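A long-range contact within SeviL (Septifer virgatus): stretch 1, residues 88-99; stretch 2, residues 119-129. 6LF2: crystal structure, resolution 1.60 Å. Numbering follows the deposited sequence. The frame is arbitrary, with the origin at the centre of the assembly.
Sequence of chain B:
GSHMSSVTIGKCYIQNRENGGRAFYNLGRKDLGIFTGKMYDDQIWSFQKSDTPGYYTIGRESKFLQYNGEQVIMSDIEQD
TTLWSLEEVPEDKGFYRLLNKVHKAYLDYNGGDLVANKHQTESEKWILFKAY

Stretch 1 (88-99) EVPEDKGFYRLL
Stretch 2, residues 119-129: HQTESEKWILF

Stretch 1 enters extended at Glu 88, makes a type I turn from Val 89 to Asp 92 and a type II turn from Asp 92 to Phe 95, then continues as a strand that includes Tyr 96 to Leu 99 and carries on beyond it. Val 89 N closes the double turn on Phe 95 O at 3.1 Å. Val 89 (chi1 t) points toward stretch 2, its CG1 3.7 Å from Lys 125 CE. The turns place two acids around one amine: Lys 125, m at chi1 and t thereafter, extends its NZ to 2.8 Å from both Glu 91 OE2 (chi1 p) and Asp 92 OD2 (chi1 m), while Glu 122 OE2 adds a third salt bridge to that NZ at 2.7 Å. The shared cation offsets the like charges of Asp 92 OD2 and Glu 122 OE2, 4.3 Å apart.

Gly 94, at phi/psi 95/-12, occupies a corner where a CB would jam against the preceding carbonyl. Gly 94 O accepts from water 1 at 2.8 Å, and that water accepts from Leu 128 N at 3.0 Å. Phe 95 (m, chi2 85°) brings CE2 to 3.6 Å from Ile 127 CB.

The strand directions differ by 94°, and the pairing consists of one antiparallel bridge, Tyr 96 with Trp 126, CA-CA 5.3 Å; the register continues with CA-CA 4.8 Å for Phe 95 with Ile 127 and 5.1 Å for Arg 97 with Lys 125. Tyr 96 N donates to Trp 126 O and Trp 126 N to Tyr 96 O, each at 2.8 Å. Tyr 96 (m) sets CD2 4.3 Å from Leu 128 CD1.

Arg 97 (m, t, t, chi4 82°) starts sideways but ends close: NE meets Glu 124 OE1 at 3.0 Å in a salt bridge, and NH2 donates to Thr 121 O at 3.0 Å. Lys 125 CG covers one guanidinium face, Gln 120 OE1 the other. Beyond the bridge, water 3 links Leu 98 N (2.8 Å) to Glu 124 O (2.7 Å), while Leu 98 (m, t) CD1 lies over one face of the Trp 126 ring, 4.0 Å from Trp 126 CD1.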

# COMPACT_ATOMS: atom_id res chain seq x y z
N GLU B 88 -8.75 -7.62 -13.15
CA GLU B 88 -7.50 -8.16 -12.62
C GLU B 88 -6.43 -8.11 -13.70
O GLU B 88 -6.71 -8.26 -14.90
CB GLU B 88 -7.70 -9.58 -12.10
CG GLU B 88 -7.86 -10.65 -13.14
CD GLU B 88 -8.07 -12.01 -12.52
OE1 GLU B 88 -8.31 -12.06 -11.29
OE2 GLU B 88 -7.99 -13.03 -13.25
N VAL B 89 -5.20 -7.82 -13.27
CA VAL B 89 -4.04 -7.79 -14.15
C VAL B 89 -3.43 -9.19 -14.14
O VAL B 89 -2.84 -9.58 -13.13
CB VAL B 89 -3.03 -6.73 -13.69
CG1 VAL B 89 -1.78 -6.77 -14.53
CG2 VAL B 89 -3.66 -5.35 -13.71
N PRO B 90 -3.54 -9.96 -15.23
CA PRO B 90 -3.09 -11.36 -15.17
C PRO B 90 -1.63 -11.51 -14.78
O PRO B 90 -1.28 -12.41 -14.00
CB PRO B 90 -3.33 -11.87 -16.61
CG PRO B 90 -4.26 -10.90 -17.22
CD PRO B 90 -4.09 -9.58 -16.54
N GLU B 91 -0.77 -10.64 -15.31
CA GLU B 91 0.66 -10.77 -15.11
C GLU B 91 1.14 -10.23 -13.77
O GLU B 91 2.30 -10.48 -13.40
CB GLU B 91 1.41 -10.06 -16.25
CG GLU B 91 1.28 -8.54 -16.29
CD GLU B 91 0.09 -8.02 -17.09
OE1 GLU B 91 -0.88 -8.77 -17.31
OE2 GLU B 91 0.13 -6.83 -17.51
N ASP B 92 0.29 -9.53 -13.01
CA ASP B 92 0.68 -8.91 -11.74
C ASP B 92 -0.37 -9.25 -10.69
O ASP B 92 -1.29 -8.46 -10.44
CB ASP B 92 0.84 -7.39 -11.87
CG ASP B 92 1.94 -7.00 -12.83
OD1 ASP B 92 3.03 -7.62 -12.80
OD2 ASP B 92 1.71 -6.07 -13.62
N LYS B 93 -0.21 -10.41 -10.05
CA LYS B 93 -1.15 -10.83 -9.02
C LYS B 93 -1.26 -9.77 -7.94
O LYS B 93 -0.25 -9.19 -7.50
CB LYS B 93 -0.70 -12.16 -8.43
CG LYS B 93 -0.87 -13.33 -9.39
CD LYS B 93 -2.35 -13.59 -9.66
CE LYS B 93 -2.57 -14.79 -10.59
NZ LYS B 93 -2.40 -14.43 -12.03
N GLY B 94 -2.49 -9.49 -7.53
CA GLY B 94 -2.76 -8.49 -6.52
C GLY B 94 -3.11 -7.12 -7.06
O GLY B 94 -3.59 -6.27 -6.30
N PHE B 95 -2.90 -6.88 -8.36
CA PHE B 95 -3.17 -5.59 -8.96
C PHE B 95 -4.41 -5.64 -9.84
O PHE B 95 -4.77 -6.68 -10.39
CB PHE B 95 -1.97 -5.10 -9.77
CG PHE B 95 -0.80 -4.69 -8.90
CD1 PHE B 95 0.10 -5.64 -8.45
CD2 PHE B 95 -0.64 -3.37 -8.50
CE1 PHE B 95 1.16 -5.28 -7.65
CE2 PHE B 95 0.42 -3.01 -7.69
CZ PHE B 95 1.32 -3.96 -7.26
N TYR B 96 -5.07 -4.49 -9.95
CA TYR B 96 -6.28 -4.33 -10.74
C TYR B 96 -6.18 -3.07 -11.58
O TYR B 96 -5.59 -2.06 -11.17
CB TYR B 96 -7.53 -4.21 -9.86
CG TYR B 96 -7.89 -5.42 -9.06
CD1 TYR B 96 -8.67 -6.43 -9.61
CD2 TYR B 96 -7.48 -5.55 -7.74
CE1 TYR B 96 -9.02 -7.54 -8.87
CE2 TYR B 96 -7.82 -6.66 -7.00
CZ TYR B 96 -8.59 -7.65 -7.57
OH TYR B 96 -8.94 -8.76 -6.82
N ARG B 97 -6.79 -3.12 -12.76
CA ARG B 97 -7.19 -1.89 -13.43
C ARG B 97 -8.59 -1.52 -12.95
O ARG B 97 -9.38 -2.39 -12.57
CB ARG B 97 -7.15 -2.04 -14.95
CG ARG B 97 -5.75 -2.10 -15.52
CD ARG B 97 -5.76 -2.04 -17.05
NE ARG B 97 -4.41 -1.89 -17.59
CZ ARG B 97 -3.56 -2.90 -17.77
NH1 ARG B 97 -3.92 -4.14 -17.45
NH2 ARG B 97 -2.36 -2.68 -18.27
N LEU B 98 -8.86 -0.23 -12.90
CA LEU B 98 -10.15 0.29 -12.48
C LEU B 98 -10.82 0.88 -13.71
O LEU B 98 -10.37 1.91 -14.22
CB LEU B 98 -9.99 1.34 -11.38
CG LEU B 98 -9.39 0.77 -10.08
CD1 LEU B 98 -9.01 1.88 -9.12
CD2 LEU B 98 -10.42 -0.12 -9.46
N LEU B 99 -11.88 0.22 -14.18
CA LEU B 99 -12.49 0.52 -15.47
C LEU B 99 -13.82 1.24 -15.26
O LEU B 99 -14.74 0.69 -14.65
CB LEU B 99 -12.70 -0.77 -16.26
CG LEU B 99 -13.40 -0.66 -17.61
CD1 LEU B 99 -12.57 0.20 -18.56
CD2 LEU B 99 -13.62 -2.06 -18.19
N HIS B 119 -6.97 3.10 -23.75
CA HIS B 119 -5.92 2.13 -24.03
C HIS B 119 -5.35 1.61 -22.72
O HIS B 119 -5.23 2.35 -21.75
CB HIS B 119 -4.80 2.76 -24.85
CG HIS B 119 -5.24 3.27 -26.19
ND1 HIS B 119 -5.93 4.46 -26.34
CD2 HIS B 119 -5.07 2.77 -27.43
CE1 HIS B 119 -6.17 4.65 -27.63
NE2 HIS B 119 -5.66 3.65 -28.31
N GLN B 120 -4.99 0.33 -22.69
CA GLN B 120 -4.31 -0.23 -21.53
C GLN B 120 -2.85 0.22 -21.52
O GLN B 120 -2.18 0.19 -22.55
CB GLN B 120 -4.40 -1.76 -21.52
CG GLN B 120 -5.80 -2.29 -21.29
CD GLN B 120 -5.79 -3.76 -20.91
OE1 GLN B 120 -4.76 -4.43 -21.00
NE2 GLN B 120 -6.94 -4.26 -20.48
N THR B 121 -2.37 0.65 -20.34
CA THR B 121 -1.01 1.13 -20.14
C THR B 121 -0.48 0.61 -18.81
O THR B 121 -1.23 0.08 -17.99
CB THR B 121 -0.90 2.66 -20.12
OG1 THR B 121 -1.31 3.13 -18.83
CG2 THR B 121 -1.78 3.30 -21.20
N GLU B 122 0.81 0.80 -18.59
CA GLU B 122 1.46 0.28 -17.40
C GLU B 122 1.12 1.07 -16.14
O GLU B 122 1.20 0.53 -15.03
CB GLU B 122 2.98 0.25 -17.64
CG GLU B 122 3.74 -0.82 -16.89
CD GLU B 122 3.23 -2.24 -17.13
OE1 GLU B 122 2.70 -2.55 -18.22
OE2 GLU B 122 3.36 -3.04 -16.19
N SER B 123 0.72 2.34 -16.26
CA SER B 123 0.39 3.17 -15.11
C SER B 123 -1.08 3.09 -14.70
O SER B 123 -1.54 3.91 -13.89
CB SER B 123 0.77 4.62 -15.41
OG SER B 123 0.35 4.95 -16.72
N GLU B 124 -1.83 2.12 -15.22
CA GLU B 124 -3.21 1.87 -14.82
C GLU B 124 -3.34 0.77 -13.79
O GLU B 124 -4.47 0.35 -13.50
CB GLU B 124 -4.05 1.51 -16.05
CG GLU B 124 -4.13 2.63 -17.06
CD GLU B 124 -4.59 2.16 -18.42
OE1 GLU B 124 -4.63 0.94 -18.65
OE2 GLU B 124 -4.93 3.04 -19.25
N LYS B 125 -2.23 0.24 -13.27
CA LYS B 125 -2.27 -0.91 -12.37
C LYS B 125 -2.25 -0.42 -10.93
O LYS B 125 -1.32 0.29 -10.54
CB LYS B 125 -1.10 -1.85 -12.65
CG LYS B 125 -1.08 -2.41 -14.06
CD LYS B 125 0.15 -3.23 -14.34
CE LYS B 125 0.11 -3.80 -15.74
NZ LYS B 125 1.28 -4.70 -16.02
N TRP B 126 -3.28 -0.77 -10.17
CA TRP B 126 -3.45 -0.32 -8.80
C TRP B 126 -3.57 -1.50 -7.84
O TRP B 126 -4.12 -2.55 -8.17
CB TRP B 126 -4.71 0.55 -8.63
CG TRP B 126 -4.79 1.71 -9.56
CD1 TRP B 126 -5.35 1.70 -10.81
CD2 TRP B 126 -4.35 3.05 -9.32
NE1 TRP B 126 -5.25 2.95 -11.37
CE2 TRP B 126 -4.65 3.80 -10.48
CE3 TRP B 126 -3.72 3.69 -8.24
CZ2 TRP B 126 -4.34 5.15 -10.59
CZ3 TRP B 126 -3.41 5.03 -8.35
CH2 TRP B 126 -3.73 5.75 -9.52
N ILE B 127 -3.07 -1.29 -6.63
CA ILE B 127 -3.30 -2.20 -5.53
C ILE B 127 -4.10 -1.44 -4.48
O ILE B 127 -3.73 -0.32 -4.09
CB ILE B 127 -1.98 -2.77 -4.98
CG1 ILE B 127 -2.24 -3.77 -3.85
CG2 ILE B 127 -1.03 -1.65 -4.57
CD1 ILE B 127 -1.06 -4.71 -3.59
N LEU B 128 -5.24 -2.00 -4.09
CA LEU B 128 -6.15 -1.38 -3.14
C LEU B 128 -6.03 -2.18 -1.85
O LEU B 128 -6.53 -3.30 -1.77
CB LEU B 128 -7.59 -1.39 -3.66
CG LEU B 128 -7.87 -0.63 -4.96
CD1 LEU B 128 -7.60 -1.51 -6.17
CD2 LEU B 128 -9.32 -0.17 -4.95
N PHE B 129 -5.32 -1.64 -0.86
CA PHE B 129 -5.02 -2.41 0.33
C PHE B 129 -5.67 -1.80 1.57
O PHE B 129 -5.86 -0.59 1.66
CB PHE B 129 -3.51 -2.58 0.54
CG PHE B 129 -2.72 -1.29 0.69
CD1 PHE B 129 -2.47 -0.76 1.96
CD2 PHE B 129 -2.14 -0.67 -0.41
CE1 PHE B 129 -1.72 0.38 2.12
CE2 PHE B 129 -1.38 0.48 -0.25
CZ PHE B 129 -1.16 1.00 1.02
O HOH W 1 -5.63 -4.77 -5.08
O HOH W 2 0.54 -3.88 -19.22
O HOH W 3 -6.88 1.40 -14.12